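Uncharacterized protein (PDB 3OT2) is of unknown function but is probably a nuclease of the PD-(D/E)XK superfamily. Local coordinates at residues I33-P38 and V79-V84; E48-I53 and A65-R70; W87-R92 and A105-I110; V149-Q154 and L165-S170. All coordinates share one frame; numbering follows the deposited sequence.

Interaction 1 (I33-P38 and V79-V84); sequences IQKPMP and VPDISV
Lys35 starts with CG anti to its own carbonyl carbon and then turns at chi3 (70°), a bend that swings NZ onto the backbone and side chain of segment 79-84. Asp81 also sets its CG anti to its carbonyl carbon, which brings OD1 within range of the amine. Lys35 NZ donates to Val79 O at 2.7 Å. The C=O...N angle is 157°, with the donor tilted somewhat from the carbonyl plane. The second bond, part of a salt bridge, runs from Lys35 NZ to Asp81 OD1 at 3.0 Å. NZ meets that oxygen on the anti side, 17° out of the carboxylate plane. The lysine stem is used too. Lys35 CD passes Val79 CB at 3.9 Å, and the two side chains cross at about a right angle. All the touching residues are buried. The amine has a further charged partner in Glu68, so two carboxylates and one carbonyl surround it. Asp81 OD2, turned to the other side of the group, takes bonds from His42 NE2 and Ile112 N, while the Asp81 backbone N is held by Glu111. The Pro80-Asp81 pair just before strand 82-86, with Glu111 on the adjacent strand 108-112, is consistent with the acidic site of the PD-(D/E)XK nuclease fold.

Interaction 2 (E48-I53 and A65-R70); sequences ECVSVI and AFLELR. With EDO (1,2-ethanediol), chain I.
Val50 of the helix packs on Ala65 and Leu67 of the edge strand, and its two methyls divide the work. CB carries the fork toward the strand. CG1 stands anti to the backbone N (chi1 -176°) and lies over Ala65, in the middle of strand 63-67, 3.7 Å from Ala65 O and 4.0 Å from Ala65 CB. CG2 branches to the other side and reaches the middle of the Leu67 side chain, with Val50 CG2 3.6 Å from both CG and CD2 of Leu67. CG2 also touches Ile82 on the next strand. One turn on, Ile53 adds its own branch methyl: Ile53 CG2 sits 3.8 Å from Ala65 CB. The small Ala65 side chain is thus met by both helix residues. Its backbone N is bonded to Asn54 OD1, near the same turn of the helix. The helix segment and the strand segment run nearly antiparallel, at 159°, with their axes 8.2 Å apart. Past the strand come two charged residues, Glu68 and Arg70. A 1,2-ethanediol, probably from the crystallisation liquor, makes a weak bond from O2 to Glu68 O at 3.2 Å. Arg70 belongs to the 1,4-butanediol pocket and is salt-bridged to Glu20. Between helix and strand the contact is van der Waals packing, mostly of methyl groups, with one methyl against a carbonyl oxygen, so it depends on how closely those groups fit.

Interaction 3 (W87-R92 and A105-I110); sequences WSRIPR and APDWTI
The guanidinium of Arg89 and the carboxylate of Asp107 stand at 90° to each other. Ala105 O and Asp107 OD2 both lie at the guanidinium edge, near its plane. The carboxylate is approached differently: Arg89 NH1 comes from above its plane, 57° out of it, and bonds OD2 at 2.9 Å as part of a salt bridge. NH1 also donates to Ala105 O at 2.9 Å, nearly along the C=O axis. NH2 adds a second bond to the same Ala105 O, again at 2.9 Å, and lies in the carbonyl plane. One backbone oxygen is therefore gripped end-on by two nitrogens, while NH1 is shared between carbonyl and carboxylate. The bonds to Ala105 O are bent, as expected when NH1 and NH2 converge on one atom. Arg89 is extended at chi2 and folds at chi3 (81°), which lays its stem beside the acid: Arg89 CD is 3.5 Å from Asp107 OD2. The group is thus held against rotation from two directions. Asp107 is itself held by further bonds, with OD2 also accepting from Ile86 N and OD1 bonded to Gln135 NE2. These bonds tie the acid to the end of strand 82-86 and to the approach to strand 136-141. The arginine comes from the 3-10 segment that follows strand 82-86, and so pins that loop to the start of strand 108-112. There Asp107 and Trp108 both face Val84, which makes a classic beta bulge at the entry of a central strand of the mixed sheet.

Interaction 4 (V149-Q154 and L165-S170); sequences VYRPQQ and LVPVPS
Val149 and Pro167 meet obliquely, with one valine methyl against CD of the proline. Val149 CG2 is anti to the carbonyl carbon and comes 3.9 Å from Pro167 CD. The same methyl lies 4.0 Å from Val166 CG1, so it touches the side chains of two successive loop residues. Arg151 approaches differently. Its chain is extended from CG to NE and crosses Pro167 at about a right angle. Arg151 has two deposited conformers, so what follows holds for one of them. There Arg151 NH2 passes Pro167 CB at 3.4 Å, obliquely to the guanidinium. A water in the guanidinium plane accepts from Arg151 NH2 at 2.9 Å and donates to Val168 O at 2.8 Å. Arg151 NH1 forms a salt bridge with Glu157. Trp138 of strand 136-141 lies against Val149 and Val166, and its NE1 bonds Pro167 O. A type II turn from Arg151 to Gln154 carries Gln153, whose N bonds Glu155 of the second subunit. Direct contact between the segments is thus van der Waals packing, and in this conformer a water bridges Arg151 to Val168 O.

How the interactions relate
From the N terminus, the chain leaves strand 31-34, runs through helix 40-57 and strand 63-67, and returns at residues 79-81, just before strand 82-86, where interaction 1 closes the loop. Interaction 2 is nested inside that loop and sets the helix against the edge strand of the mixed sheet. The two join through neighbouring strands 63-67 and 82-86, with a probable hydrogen bond between Phe66 N and Ser83 O. Interaction 3 follows in series and closes the long loop between strands 82-86 and 108-112. It meets interaction 2 where Ile53 packs on Trp108 and Ile110. Interaction 4 comes last, also in series, and fastens the loop 165-170 to strand 146-150. Trp108 links it to interaction 3 through Val168 and Pro169. None of the loops cross.

Interaction 1 (I33-P38 and V79-V84)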
loop_
_atom_site.group_PDB
_atom_site.type_symbol
_atom_site.label_atom_id
_atom_site.label_comp_id
_atom_site.label_asym_id
_atom_site.label_seq_id
_atom_site.Cartn_x
_atom_site.Cartn_y
_atom_site.Cartn_z
ATOM N N ILE A 33 14.804 12.102 4.698
ATOM C CA ILE A 33 13.430 12.553 4.509
ATOM C C ILE A 33 12.862 12.945 5.861
ATOM O O ILE A 33 12.816 12.129 6.793
ATOM C CB ILE A 33 12.508 11.518 3.787
ATOM C CG1 ILE A 33 13.121 11.017 2.456
ATOM C CG2 ILE A 33 11.092 12.111 3.551
ATOM C CD1 ILE A 33 12.659 9.647 2.023
ATOM N N GLN A 34 12.422 14.195 5.960
ATOM C CA GLN A 34 11.817 14.714 7.179
ATOM C C GLN A 34 10.373 14.251 7.260
ATOM O O GLN A 34 9.678 14.244 6.243
ATOM C CB GLN A 34 11.916 16.228 7.193
ATOM C CG GLN A 34 11.731 16.825 8.576
ATOM C CD GLN A 34 12.014 18.306 8.635
ATOM O OE1 GLN A 34 12.203 18.986 7.618
ATOM N NE2 GLN A 34 12.052 18.828 9.845
ATOM N N LYS A 35 9.924 13.852 8.467
ATOM C CA LYS A 35 8.553 13.388 8.711
ATOM C C LYS A 35 7.545 14.543 8.521
ATOM O O LYS A 35 7.963 15.697 8.572
ATOM C CB LYS A 35 8.427 12.805 10.139
ATOM C CG LYS A 35 8.920 11.375 10.275
ATOM C CD LYS A 35 8.624 10.810 11.669
ATOM C CE LYS A 35 7.141 10.564 11.895
ATOM N NZ LYS A 35 6.895 9.741 13.101
ATOM N N PRO A 36 6.227 14.282 8.300
ATOM C CA PRO A 36 5.294 15.409 8.128
ATOM C C PRO A 36 5.066 16.176 9.430
ATOM O O PRO A 36 5.328 15.674 10.528
ATOM C CB PRO A 36 3.996 14.741 7.628
ATOM C CG PRO A 36 4.104 13.360 7.955
ATOM C CD PRO A 36 5.528 12.984 8.154
HETATM N N MSE A 37 4.598 17.415 9.296
HETATM C CA MSE A 37 4.293 18.274 10.433
HETATM C C MSE A 37 3.113 17.675 11.218
HETATM O O MSE A 37 2.226 17.070 10.597
HETATM C CB MSE A 37 3.971 19.696 9.934
HETATM C CG MSE A 37 5.183 20.420 9.350
HETATM SE SE MSE A 37 6.364 21.042 10.778
HETATM C CE MSE A 37 5.212 22.407 11.520
ATOM N N PRO A 38 3.102 17.760 12.574
ATOM C CA PRO A 38 1.943 17.256 13.327
ATOM C C PRO A 38 0.632 17.932 12.889
ATOM O O PRO A 38 0.625 19.101 12.531
ATOM C CB PRO A 38 2.284 17.614 14.783
ATOM C CG PRO A 38 3.776 17.754 14.793
ATOM C CD PRO A 38 4.074 18.407 13.478
ATOM N N VAL A 79 11.567 6.604 12.233
ATOM C CA VAL A 79 10.830 7.046 13.408
ATOM C C VAL A 79 9.350 6.704 13.189
ATOM O O VAL A 79 8.566 7.587 12.828
ATOM C CB VAL A 79 11.052 8.552 13.736
ATOM C CG1 VAL A 79 10.430 8.915 15.086
ATOM C CG2 VAL A 79 12.531 8.922 13.725
ATOM N N PRO A 80 8.933 5.435 13.426
ATOM C CA PRO A 80 7.515 5.096 13.263
ATOM C C PRO A 80 6.661 5.966 14.180
ATOM O O PRO A 80 7.133 6.338 15.258
ATOM C CB PRO A 80 7.454 3.618 13.685
ATOM C CG PRO A 80 8.813 3.106 13.448
ATOM C CD PRO A 80 9.711 4.251 13.845
ATOM N N ASP A 81 5.421 6.291 13.768
ATOM C CA ASP A 81 4.535 7.072 14.627
ATOM C C ASP A 81 4.418 6.384 16.013
ATOM O O ASP A 81 4.505 7.053 17.054
ATOM C CB ASP A 81 3.152 7.247 13.968
ATOM C CG ASP A 81 3.120 8.221 12.801
ATOM O OD1 ASP A 81 4.037 9.089 12.712
ATOM O OD2 ASP A 81 2.163 8.150 12.002
ATOM N N ILE A 82 4.246 5.040 16.012
ATOM C CA ILE A 82 4.181 4.207 17.234
ATOM C C ILE A 82 4.982 2.949 16.983
ATOM O O ILE A 82 4.792 2.296 15.967
ATOM C CB ILE A 82 2.743 3.863 17.690
ATOM C CG1 ILE A 82 1.876 5.131 17.852
ATOM C CG2 ILE A 82 2.733 3.001 18.981
ATOM C CD1 ILE A 82 0.419 4.868 17.740
ATOM N N SER A 83 5.878 2.619 17.919
ATOM C CA SER A 83 6.671 1.393 17.926
ATOM C C SER A 83 6.320 0.595 19.164
ATOM O O SER A 83 6.334 1.140 20.267
ATOM C CB SER A 83 8.156 1.745 17.952
ATOM O OG SER A 83 8.528 2.116 16.646
ATOM N N VAL A 84 6.014 -0.685 18.995
ATOM C CA VAL A 84 5.667 -1.550 20.125
ATOM C C VAL A 84 6.715 -2.665 20.208
ATOM O O VAL A 84 6.992 -3.348 19.217
ATOM C CB VAL A 84 4.208 -2.103 20.066
ATOM C CG1 VAL A 84 3.815 -2.732 21.398
ATOM C CG2 VAL A 84 3.201 -1.010 19.691
#

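Interaction 2 (E48-I53 and A65-R70)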
loop_
_atom_site.group_PDB
_atom_site.type_symbol
_atom_site.label_atom_id
_atom_site.label_comp_id
_atom_site.label_asym_id
_atom_site.label_seq_id
_atom_site.Cartn_x
_atom_site.Cartn_y
_atom_site.Cartn_z
ATOM N N GLU A 48 -4.132 8.438 21.495
ATOM C CA GLU A 48 -5.090 7.467 22.011
ATOM C C GLU A 48 -4.660 6.035 21.727
ATOM O O GLU A 48 -4.898 5.143 22.541
ATOM C CB GLU A 48 -6.477 7.723 21.419
ATOM C CG GLU A 48 -7.588 7.012 22.173
ATOM C CD GLU A 48 -7.720 7.283 23.658
ATOM O OE1 GLU A 48 -7.387 8.406 24.103
ATOM O OE2 GLU A 48 -8.174 6.364 24.376
ATOM N N CYS A 49 -4.044 5.812 20.570
ATOM C CA CYS A 49 -3.573 4.495 20.172
ATOM C C CYS A 49 -2.478 3.985 21.111
ATOM O O CYS A 49 -2.534 2.821 21.506
ATOM C CB CYS A 49 -3.084 4.548 18.737
ATOM S SG CYS A 49 -3.072 2.960 17.917
ATOM N N VAL A 50 -1.492 4.853 21.482
ATOM C CA VAL A 50 -0.401 4.488 22.406
ATOM C C VAL A 50 -0.990 4.159 23.788
ATOM O O VAL A 50 -0.577 3.194 24.421
ATOM C CB VAL A 50 0.673 5.610 22.510
ATOM C CG1 VAL A 50 1.838 5.181 23.388
ATOM C CG2 VAL A 50 1.188 5.975 21.149
ATOM N N SER A 51 -1.961 4.972 24.235
ATOM C CA SER A 51 -2.629 4.852 25.521
ATOM C C SER A 51 -3.381 3.515 25.629
ATOM O O SER A 51 -3.198 2.779 26.605
ATOM C CB SER A 51 -3.585 6.032 25.706
ATOM O OG SER A 51 -4.362 5.907 26.886
ATOM N N VAL A 52 -4.175 3.184 24.600
ATOM C CA VAL A 52 -4.980 1.961 24.577
ATOM C C VAL A 52 -4.055 0.705 24.531
ATOM O O VAL A 52 -4.256 -0.214 25.324
ATOM C CB VAL A 52 -6.009 2.013 23.427
ATOM C CG1 VAL A 52 -6.647 0.656 23.200
ATOM C CG2 VAL A 52 -7.093 3.041 23.735
ATOM N N ILE A 53 -3.029 0.689 23.659
ATOM C CA ILE A 53 -2.100 -0.443 23.608
ATOM C C ILE A 53 -1.399 -0.640 24.975
ATOM O O ILE A 53 -1.387 -1.760 25.505
ATOM C CB ILE A 53 -1.073 -0.282 22.455
ATOM C CG1 ILE A 53 -1.791 -0.372 21.076
ATOM C CG2 ILE A 53 0.059 -1.345 22.565
ATOM C CD1 ILE A 53 -0.991 0.194 19.992
ATOM N N ALA A 65 4.486 0.357 24.182
ATOM C CA ALA A 65 4.277 1.182 23.003
ATOM C C ALA A 65 4.941 2.541 23.237
ATOM O O ALA A 65 4.744 3.149 24.288
ATOM C CB ALA A 65 2.790 1.354 22.729
ATOM N N PHE A 66 5.736 2.995 22.268
ATOM C CA PHE A 66 6.474 4.257 22.331
ATOM C C PHE A 66 6.072 5.179 21.210
ATOM O O PHE A 66 5.919 4.741 20.072
ATOM C CB PHE A 66 7.994 4.010 22.229
ATOM C CG PHE A 66 8.582 3.064 23.234
ATOM C CD1 PHE A 66 9.015 3.525 24.469
ATOM C CD2 PHE A 66 8.722 1.711 22.939
ATOM C CE1 PHE A 66 9.561 2.648 25.391
ATOM C CE2 PHE A 66 9.252 0.831 23.869
ATOM C CZ PHE A 66 9.679 1.304 25.086
ATOM N N LEU A 67 5.935 6.462 21.533
ATOM C CA LEU A 67 5.643 7.524 20.585
ATOM C C LEU A 67 6.909 8.013 19.957
ATOM O O LEU A 67 7.842 8.362 20.689
ATOM C CB LEU A 67 4.998 8.718 21.325
ATOM C CG LEU A 67 3.500 8.707 21.508
ATOM C CD1 LEU A 67 3.079 9.716 22.540
ATOM C CD2 LEU A 67 2.825 9.105 20.262
ATOM N N GLU A 68 6.938 8.124 18.612
ATOM C CA GLU A 68 8.042 8.763 17.894
ATOM C C GLU A 68 9.454 8.300 18.362
ATOM O O GLU A 68 10.337 9.132 18.596
ATOM C CB GLU A 68 7.938 10.290 18.057
ATOM C CG GLU A 68 6.625 10.914 17.603
ATOM C CD GLU A 68 6.395 10.921 16.107
ATOM O OE1 GLU A 68 7.397 10.926 15.363
ATOM O OE2 GLU A 68 5.219 10.951 15.676
ATOM N N LEU A 69 9.671 6.981 18.453
ATOM C CA LEU A 69 10.955 6.426 18.857
ATOM C C LEU A 69 11.780 6.076 17.610
ATOM O O LEU A 69 11.251 5.470 16.674
ATOM C CB LEU A 69 10.715 5.175 19.733
ATOM C CG LEU A 69 11.929 4.354 20.152
ATOM C CD1 LEU A 69 12.746 5.078 21.242
ATOM C CD2 LEU A 69 11.506 2.977 20.627
ATOM N N ARG A 70 13.072 6.463 17.592
ATOM C CA ARG A 70 13.949 6.147 16.471
ATOM C C ARG A 70 14.373 4.678 16.517
ATOM O O ARG A 70 14.806 4.188 17.557
ATOM C CB ARG A 70 15.171 7.077 16.446
ATOM C CG ARG A 70 16.189 6.745 15.348
ATOM C CD ARG A 70 17.238 7.843 15.144
ATOM N NE ARG A 70 16.629 9.158 14.947
ATOM C CZ ARG A 70 16.149 9.596 13.789
ATOM N NH1 ARG A 70 16.238 8.844 12.695
ATOM N NH2 ARG A 70 15.575 10.785 13.713
HETATM C C1 EDO I . 13.555 10.915 18.617
HETATM O O1 EDO I . 14.778 10.186 18.682
HETATM C C2 EDO I . 13.004 10.781 17.212
HETATM O O2 EDO I . 11.810 11.560 17.139
#

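Interaction 3 (W87-R92 and A105-I110)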
loop_
_atom_site.group_PDB
_atom_site.type_symbol
_atom_site.label_atom_id
_atom_site.label_comp_id
_atom_site.label_asym_id
_atom_site.label_seq_id
_atom_site.Cartn_x
_atom_site.Cartn_y
_atom_site.Cartn_z
ATOM N N TRP A 87 8.642 -7.132 25.979
ATOM C CA TRP A 87 9.524 -6.795 27.086
ATOM C C TRP A 87 10.945 -7.290 26.905
ATOM O O TRP A 87 11.859 -6.502 27.120
ATOM C CB TRP A 87 8.968 -7.305 28.419
ATOM C CG TRP A 87 9.175 -6.323 29.538
ATOM C CD1 TRP A 87 10.149 -6.367 30.494
ATOM C CD2 TRP A 87 8.428 -5.115 29.776
ATOM N NE1 TRP A 87 10.042 -5.270 31.320
ATOM C CE2 TRP A 87 8.990 -4.490 30.905
ATOM C CE3 TRP A 87 7.352 -4.486 29.128
ATOM C CZ2 TRP A 87 8.486 -3.283 31.425
ATOM C CZ3 TRP A 87 6.847 -3.304 29.654
ATOM C CH2 TRP A 87 7.400 -2.727 30.802
ATOM N N SER A 88 11.140 -8.562 26.477
ATOM C CA SER A 88 12.471 -9.176 26.297
ATOM C C SER A 88 13.327 -8.472 25.227
ATOM O O SER A 88 14.543 -8.622 25.236
ATOM C CB SER A 88 12.331 -10.653 25.938
ATOM O OG SER A 88 11.659 -10.827 24.698
ATOM N N ARG A 89 12.698 -7.724 24.306
ATOM C CA ARG A 89 13.399 -7.039 23.212
ATOM C C ARG A 89 13.662 -5.550 23.498
ATOM O O ARG A 89 14.351 -4.920 22.706
ATOM C CB ARG A 89 12.615 -7.200 21.888
ATOM C CG ARG A 89 12.719 -8.625 21.344
ATOM C CD ARG A 89 12.060 -8.734 19.988
ATOM N NE ARG A 89 12.929 -8.250 18.912
ATOM C CZ ARG A 89 12.696 -7.165 18.189
ATOM N NH1 ARG A 89 11.632 -6.411 18.435
ATOM N NH2 ARG A 89 13.532 -6.814 17.225
ATOM N N ILE A 90 13.174 -4.998 24.630
ATOM C CA ILE A 90 13.421 -3.586 24.959
ATOM C C ILE A 90 14.907 -3.455 25.397
ATOM O O ILE A 90 15.278 -4.064 26.393
ATOM C CB ILE A 90 12.428 -3.031 26.028
ATOM C CG1 ILE A 90 10.972 -3.045 25.514
ATOM C CG2 ILE A 90 12.835 -1.601 26.477
ATOM C CD1 ILE A 90 9.891 -2.874 26.563
ATOM N N PRO A 91 15.780 -2.729 24.639
ATOM C CA PRO A 91 17.187 -2.587 25.075
ATOM C C PRO A 91 17.276 -1.789 26.380
ATOM O O PRO A 91 16.613 -0.765 26.538
ATOM C CB PRO A 91 17.859 -1.866 23.905
ATOM C CG PRO A 91 16.770 -1.143 23.219
ATOM C CD PRO A 91 15.526 -1.979 23.392
ATOM N N ARG A 92 18.033 -2.312 27.339
ATOM C CA ARG A 92 18.179 -1.705 28.659
ATOM C C ARG A 92 19.624 -1.522 29.034
ATOM O O ARG A 92 20.487 -2.329 28.647
ATOM C CB ARG A 92 17.491 -2.573 29.730
ATOM C CG ARG A 92 15.990 -2.683 29.521
ATOM C CD ARG A 92 15.263 -3.308 30.686
ATOM N NE ARG A 92 13.846 -3.389 30.363
ATOM C CZ ARG A 92 12.937 -2.473 30.682
ATOM N NH1 ARG A 92 13.277 -1.400 31.387
ATOM N NH2 ARG A 92 11.679 -2.631 30.319
ATOM N N ALA A 105 14.265 -3.660 14.975
ATOM C CA ALA A 105 12.945 -3.403 14.427
ATOM C C ALA A 105 11.874 -3.566 15.523
ATOM O O ALA A 105 12.025 -4.459 16.363
ATOM C CB ALA A 105 12.671 -4.345 13.261
ATOM N N PRO A 106 10.780 -2.758 15.527
ATOM C CA PRO A 106 9.717 -2.978 16.541
ATOM C C PRO A 106 9.031 -4.324 16.347
ATOM O O PRO A 106 9.068 -4.870 15.253
ATOM C CB PRO A 106 8.716 -1.834 16.289
ATOM C CG PRO A 106 9.380 -0.902 15.321
ATOM C CD PRO A 106 10.416 -1.689 14.577
ATOM N N ASP A 107 8.365 -4.850 17.375
ATOM C CA ASP A 107 7.576 -6.072 17.192
ATOM C C ASP A 107 6.304 -5.728 16.431
ATOM O O ASP A 107 5.779 -6.530 15.666
ATOM C CB ASP A 107 7.242 -6.689 18.562
ATOM C CG ASP A 107 8.453 -7.362 19.134
ATOM O OD1 ASP A 107 8.757 -8.495 18.695
ATOM O OD2 ASP A 107 9.183 -6.701 19.920
ATOM N N TRP A 108 5.827 -4.506 16.621
ATOM C CA TRP A 108 4.611 -4.009 16.002
ATOM C C TRP A 108 4.802 -2.527 15.666
ATOM O O TRP A 108 5.096 -1.723 16.560
ATOM C CB TRP A 108 3.426 -4.255 16.962
ATOM C CG TRP A 108 2.061 -3.790 16.522
ATOM C CD1 TRP A 108 1.634 -3.511 15.249
ATOM C CD2 TRP A 108 0.907 -3.679 17.371
ATOM N NE1 TRP A 108 0.298 -3.161 15.269
ATOM C CE2 TRP A 108 -0.175 -3.284 16.559
ATOM C CE3 TRP A 108 0.691 -3.855 18.762
ATOM C CZ2 TRP A 108 -1.458 -3.057 17.090
ATOM C CZ3 TRP A 108 -0.587 -3.644 19.278
ATOM C CH2 TRP A 108 -1.633 -3.231 18.454
ATOM N N THR A 109 4.705 -2.186 14.367
ATOM C CA THR A 109 4.861 -0.800 13.928
ATOM C C THR A 109 3.497 -0.253 13.518
ATOM O O THR A 109 2.740 -0.934 12.835
ATOM C CB THR A 109 5.939 -0.634 12.821
ATOM O OG1 THR A 109 6.063 0.754 12.514
ATOM C CG2 THR A 109 5.597 -1.359 11.507
ATOM N N ILE A 110 3.181 0.968 13.946
ATOM C CA ILE A 110 1.917 1.610 13.577
ATOM C C ILE A 110 2.227 2.958 12.953
ATOM O O ILE A 110 2.905 3.780 13.560
ATOM C CB ILE A 110 0.933 1.733 14.766
ATOM C CG1 ILE A 110 0.602 0.341 15.363
ATOM C CG2 ILE A 110 -0.336 2.486 14.348
ATOM C CD1 ILE A 110 0.156 0.379 16.745
#

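Interaction 4 (V149-Q154 and L165-S170)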
loop_
_atom_site.group_PDB
_atom_site.type_symbol
_atom_site.label_atom_id
_atom_site.label_comp_id
_atom_site.label_asym_id
_atom_site.label_seq_id
_atom_site.Cartn_x
_atom_site.Cartn_y
_atom_site.Cartn_z
ATOM N N VAL A 149 -3.248 -4.105 7.289
ATOM C CA VAL A 149 -2.498 -4.969 8.207
ATOM C C VAL A 149 -1.446 -5.736 7.403
ATOM O O VAL A 149 -1.775 -6.442 6.443
ATOM C CB VAL A 149 -3.439 -5.903 9.008
ATOM C CG1 VAL A 149 -2.640 -6.977 9.760
ATOM C CG2 VAL A 149 -4.300 -5.100 9.985
ATOM N N TYR A 150 -0.187 -5.617 7.832
ATOM C CA TYR A 150 0.968 -6.239 7.210
ATOM C C TYR A 150 1.596 -7.300 8.128
ATOM O O TYR A 150 1.941 -6.981 9.252
ATOM C CB TYR A 150 2.014 -5.151 6.918
ATOM C CG TYR A 150 1.599 -4.151 5.866
ATOM C CD1 TYR A 150 0.840 -3.030 6.197
ATOM C CD2 TYR A 150 1.985 -4.310 4.540
ATOM C CE1 TYR A 150 0.474 -2.096 5.229
ATOM C CE2 TYR A 150 1.619 -3.383 3.564
ATOM C CZ TYR A 150 0.853 -2.287 3.911
ATOM O OH TYR A 150 0.501 -1.393 2.933
ATOM N N ARG A 151 1.736 -8.542 7.632
ATOM C CA ARG A 151 2.366 -9.656 8.343
ATOM C C ARG A 151 3.458 -10.235 7.452
ATOM O O ARG A 151 3.316 -10.163 6.217
ATOM C CB ARG A 151 1.344 -10.736 8.714
ATOM C CG ARG A 151 0.307 -10.324 9.750
ATOM C CD ARG A 151 -0.672 -11.459 9.844
ATOM N NE ARG A 151 -1.488 -11.442 11.042
ATOM C CZ ARG A 151 -2.816 -11.325 11.061
ATOM N NH1 ARG A 151 -3.491 -11.130 9.931
ATOM N NH2 ARG A 151 -3.477 -11.400 12.208
ATOM N N PRO A 152 4.570 -10.775 8.004
ATOM C CA PRO A 152 5.624 -11.300 7.118
ATOM C C PRO A 152 5.117 -12.393 6.188
ATOM O O PRO A 152 4.368 -13.272 6.609
ATOM C CB PRO A 152 6.668 -11.860 8.099
ATOM C CG PRO A 152 6.412 -11.180 9.358
ATOM C CD PRO A 152 4.948 -10.967 9.428
ATOM N N GLN A 153 5.491 -12.285 4.903
ATOM C CA GLN A 153 5.189 -13.232 3.831
ATOM C C GLN A 153 3.672 -13.442 3.630
ATOM O O GLN A 153 3.258 -14.468 3.104
ATOM C CB GLN A 153 5.893 -14.590 4.077
ATOM C CG GLN A 153 7.381 -14.602 3.739
ATOM C CD GLN A 153 8.215 -13.987 4.830
ATOM O OE1 GLN A 153 8.291 -14.494 5.959
ATOM N NE2 GLN A 153 8.844 -12.866 4.517
ATOM N N GLN A 154 2.857 -12.460 3.993
ATOM C CA GLN A 154 1.407 -12.566 3.795
ATOM C C GLN A 154 0.919 -11.380 3.005
ATOM O O GLN A 154 1.425 -10.285 3.192
ATOM C CB GLN A 154 0.681 -12.632 5.158
ATOM C CG GLN A 154 0.793 -14.006 5.841
ATOM C CD GLN A 154 -0.025 -14.101 7.116
ATOM O OE1 GLN A 154 0.479 -14.502 8.177
ATOM N NE2 GLN A 154 -1.319 -13.756 7.051
ATOM N N LEU A 165 -13.059 -6.087 13.861
ATOM C CA LEU A 165 -11.933 -5.952 14.791
ATOM C C LEU A 165 -10.652 -5.942 14.011
ATOM O O LEU A 165 -10.482 -6.749 13.098
ATOM C CB LEU A 165 -11.892 -7.085 15.809
ATOM C CG LEU A 165 -12.998 -7.158 16.847
ATOM C CD1 LEU A 165 -12.717 -8.304 17.782
ATOM C CD2 LEU A 165 -13.102 -5.867 17.658
ATOM N N VAL A 166 -9.739 -5.042 14.352
ATOM C CA VAL A 166 -8.466 -4.968 13.639
ATOM C C VAL A 166 -7.535 -5.996 14.283
ATOM O O VAL A 166 -7.399 -5.976 15.500
ATOM C CB VAL A 166 -7.867 -3.541 13.629
ATOM C CG1 VAL A 166 -6.712 -3.435 12.635
ATOM C CG2 VAL A 166 -8.937 -2.500 13.306
ATOM N N PRO A 167 -6.907 -6.905 13.514
ATOM C CA PRO A 167 -5.987 -7.873 14.134
ATOM C C PRO A 167 -4.829 -7.207 14.862
ATOM O O PRO A 167 -4.305 -6.152 14.451
ATOM C CB PRO A 167 -5.437 -8.676 12.944
ATOM C CG PRO A 167 -6.352 -8.421 11.828
ATOM C CD PRO A 167 -6.955 -7.072 12.051
ATOM N N VAL A 168 -4.397 -7.865 15.912
ATOM C CA VAL A 168 -3.291 -7.404 16.742
ATOM C C VAL A 168 -2.282 -8.544 16.874
ATOM O O VAL A 168 -2.673 -9.704 16.717
ATOM C CB VAL A 168 -3.808 -6.910 18.132
ATOM C CG1 VAL A 168 -4.606 -5.613 17.995
ATOM C CG2 VAL A 168 -4.616 -7.987 18.875
ATOM N N PRO A 169 -0.986 -8.281 17.165
ATOM C CA PRO A 169 -0.057 -9.411 17.398
ATOM C C PRO A 169 -0.528 -10.232 18.595
ATOM O O PRO A 169 -1.262 -9.711 19.442
ATOM C CB PRO A 169 1.286 -8.729 17.673
ATOM C CG PRO A 169 1.114 -7.314 17.274
ATOM C CD PRO A 169 -0.334 -6.985 17.408
ATOM N N SER A 170 -0.167 -11.522 18.649
ATOM C CA SER A 170 -0.676 -12.394 19.710
ATOM C C SER A 170 -0.289 -11.891 21.131
ATOM O O SER A 170 -1.099 -12.066 22.050
ATOM C CB SER A 170 -0.258 -13.847 19.491
ATOM O OG SER A 170 1.154 -13.963 19.471
HETATM O O HOH W 1 -2.426 -11.804 14.873
#